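Local coordinates for VirX1 (Cyanophage Syn10, PDB 6QGM), which iodinates diverse substrates, probably as a flavin-dependent halogenase of the tryptophan halogenase family, at residues Arg80-Arg85 and Val270-Ala275. Sequence-based numbering, arbitrary orientation.
Sequences RFTNFR and VTDCHA
Phe81 and Cys273 on one face of this parallel strand pair, with Phe84 from the loop after strand 78-82 and Ala275, make its tight side, and all four are buried. A bare methyl lets the backbone at Ala275 come close enough for CB to rest over one face of the Phe84 ring, 3.6 Å from its centroid, a CH-pi contact; Phe81 CD1 lies over the rim of the opposite face. Cys273, with SG anti to its carbonyl carbon, meets the Phe81 ring obliquely through CB and sulfur. Phe92 and Trp280, from strands 91-95 and 279-285, continue this apolar layer. In the backbone ladder Arg80 N gives a nearly straight bond to Thr271 O (2.9 Å), Cys273 N returns one to Arg80 O (2.8 Å), and Ala275 N reaches Thr82 O; the bond from Thr82 N to Cys273 O is weak. Strands 78-82 and 270-275 are parallel neighbours in an otherwise antiparallel sheet, distinct from the sheet carrying strands 6-10 and 31-36, which is consistent with a Rossmann-type nucleotide-binding fold. The other face is polar and looser: Arg80, Thr82, Asp272 and His274 are partly exposed. Beta-branched Thr82 suits a strand while offering a hydroxyl, and OG1 donates to the syn lone pair of Asp272 OD1 (2.8 Å), whereas CG2 meets His274 ND1 obliquely. Arg80 runs its long apolar chain past that carboxylate and bends at chi3 (-62°); its charged guanidinium sets one face against Val270 CG2 and pairs through NE with Glu93. Beyond the strand end, Asn83 is left-handed (phi 78°), and its ND2 donates in the amide plane to Ala275 O (2.9 Å), with CB over the His274 ring.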
loop_
_atom_site.group_PDB
_atom_site.type_symbol
_atom_site.label_atom_id
_atom_site.label_comp_id
_atom_site.label_asym_id
_atom_site.label_seq_id
_atom_site.Cartn_x
_atom_site.Cartn_y
_atom_site.Cartn_z
ATOM N N ARG B 80 30.611 -1.015 -12.414
ATOM C CA ARG B 80 31.217 0.323 -12.615
ATOM C C ARG B 80 30.494 1.008 -13.779
ATOM O O ARG B 80 30.265 0.350 -14.801
ATOM C CB ARG B 80 32.713 0.155 -12.879
ATOM C CG ARG B 80 33.395 1.410 -13.385
ATOM C CD ARG B 80 34.892 1.240 -13.369
ATOM N NE ARG B 80 35.326 1.021 -12.000
ATOM C CZ ARG B 80 36.429 0.384 -11.639
ATOM N NH1 ARG B 80 37.247 -0.103 -12.545
ATOM N NH2 ARG B 80 36.713 0.237 -10.358
ATOM N N PHE B 81 30.146 2.284 -13.618
ATOM C CA PHE B 81 29.478 3.121 -14.650
ATOM C C PHE B 81 30.428 4.245 -15.058
ATOM O O PHE B 81 30.538 5.265 -14.347
ATOM C CB PHE B 81 28.133 3.633 -14.129
ATOM C CG PHE B 81 27.157 2.523 -13.824
ATOM C CD1 PHE B 81 26.474 1.874 -14.845
ATOM C CD2 PHE B 81 26.942 2.099 -12.518
ATOM C CE1 PHE B 81 25.588 0.843 -14.560
ATOM C CE2 PHE B 81 26.049 1.074 -12.235
ATOM C CZ PHE B 81 25.377 0.444 -13.256
ATOM N N THR B 82 31.108 4.032 -16.182
ATOM C CA THR B 82 31.934 5.046 -16.883
ATOM C C THR B 82 31.052 5.758 -17.913
ATOM O O THR B 82 30.287 5.076 -18.608
ATOM C CB THR B 82 33.174 4.408 -17.517
ATOM O OG1 THR B 82 33.854 3.665 -16.489
ATOM C CG2 THR B 82 34.095 5.417 -18.168
ATOM N N ASN B 83 31.123 7.089 -17.938
ATOM C CA ASN B 83 30.614 7.980 -19.021
ATOM C C ASN B 83 29.086 8.161 -18.944
ATOM O O ASN B 83 28.544 8.730 -19.877
ATOM C CB ASN B 83 31.047 7.454 -20.395
ATOM C CG ASN B 83 31.406 8.551 -21.369
ATOM O OD1 ASN B 83 32.054 9.517 -21.003
ATOM N ND2 ASN B 83 31.013 8.410 -22.619
ATOM N N PHE B 84 28.429 7.772 -17.848
ATOM C CA PHE B 84 26.950 7.688 -17.744
ATOM C C PHE B 84 26.320 8.982 -17.222
ATOM O O PHE B 84 25.160 9.253 -17.595
ATOM C CB PHE B 84 26.511 6.531 -16.848
ATOM C CG PHE B 84 25.957 5.356 -17.613
ATOM C CD1 PHE B 84 26.796 4.345 -18.059
ATOM C CD2 PHE B 84 24.600 5.267 -17.887
ATOM C CE1 PHE B 84 26.288 3.274 -18.770
ATOM C CE2 PHE B 84 24.092 4.190 -18.592
ATOM C CZ PHE B 84 24.940 3.198 -19.045
ATOM N N ARG B 85 26.999 9.736 -16.365
ATOM C CA ARG B 85 26.402 10.946 -15.737
ATOM C C ARG B 85 26.374 12.078 -16.756
ATOM O O ARG B 85 25.288 12.648 -16.975
ATOM C CB ARG B 85 27.162 11.411 -14.492
ATOM C CG ARG B 85 26.517 12.625 -13.832
ATOM C CD ARG B 85 27.134 13.090 -12.521
ATOM N NE ARG B 85 28.524 13.543 -12.678
ATOM C CZ ARG B 85 29.589 12.909 -12.219
ATOM N NH1 ARG B 85 29.453 11.786 -11.549
ATOM N NH2 ARG B 85 30.790 13.409 -12.420
ATOM N N VAL B 270 35.539 -5.959 -11.589
ATOM C CA VAL B 270 34.222 -5.307 -11.879
ATOM C C VAL B 270 33.755 -5.550 -13.325
ATOM O O VAL B 270 34.600 -5.755 -14.208
ATOM C CB VAL B 270 34.257 -3.792 -11.597
ATOM C CG1 VAL B 270 34.775 -3.479 -10.201
ATOM C CG2 VAL B 270 35.049 -3.032 -12.650
ATOM N N THR B 271 32.434 -5.505 -13.533
ATOM C CA THR B 271 31.779 -5.298 -14.849
ATOM C C THR B 271 31.684 -3.785 -15.090
ATOM O O THR B 271 30.978 -3.120 -14.321
ATOM C CB THR B 271 30.402 -5.973 -14.926
ATOM O OG1 THR B 271 30.476 -7.339 -14.527
ATOM C CG2 THR B 271 29.827 -5.949 -16.318
ATOM N N ASP B 272 32.415 -3.264 -16.078
ATOM C CA ASP B 272 32.347 -1.837 -16.495
ATOM C C ASP B 272 31.249 -1.690 -17.545
ATOM O O ASP B 272 31.159 -2.529 -18.459
ATOM C CB ASP B 272 33.667 -1.291 -17.044
ATOM C CG ASP B 272 33.644 0.199 -17.361
ATOM O OD1 ASP B 272 33.041 0.957 -16.588
ATOM O OD2 ASP B 272 34.247 0.590 -18.375
ATOM N N CYS B 273 30.445 -0.639 -17.393
ATOM C CA CYS B 273 29.376 -0.223 -18.327
ATOM C C CYS B 273 29.706 1.186 -18.800
ATOM O O CYS B 273 29.635 2.117 -17.999
ATOM C CB CYS B 273 28.026 -0.299 -17.630
ATOM S SG CYS B 273 27.723 -1.921 -16.879
ATOM N N HIS B 274 30.114 1.300 -20.053
ATOM C CA HIS B 274 30.574 2.555 -20.690
ATOM C C HIS B 274 29.447 3.111 -21.565
ATOM O O HIS B 274 29.159 2.492 -22.597
ATOM C CB HIS B 274 31.831 2.295 -21.513
ATOM C CG HIS B 274 32.447 3.549 -22.006
ATOM N ND1 HIS B 274 33.586 4.048 -21.463
ATOM C CD2 HIS B 274 32.068 4.413 -22.968
ATOM C CE1 HIS B 274 33.923 5.161 -22.088
ATOM N NE2 HIS B 274 32.996 5.414 -22.998
ATOM N N ALA B 275 28.832 4.230 -21.176
ATOM C CA ALA B 275 27.744 4.863 -21.952
ATOM C C ALA B 275 28.328 5.434 -23.246
ATOM O O ALA B 275 29.360 6.141 -23.171
ATOM C CB ALA B 275 27.064 5.921 -21.142
#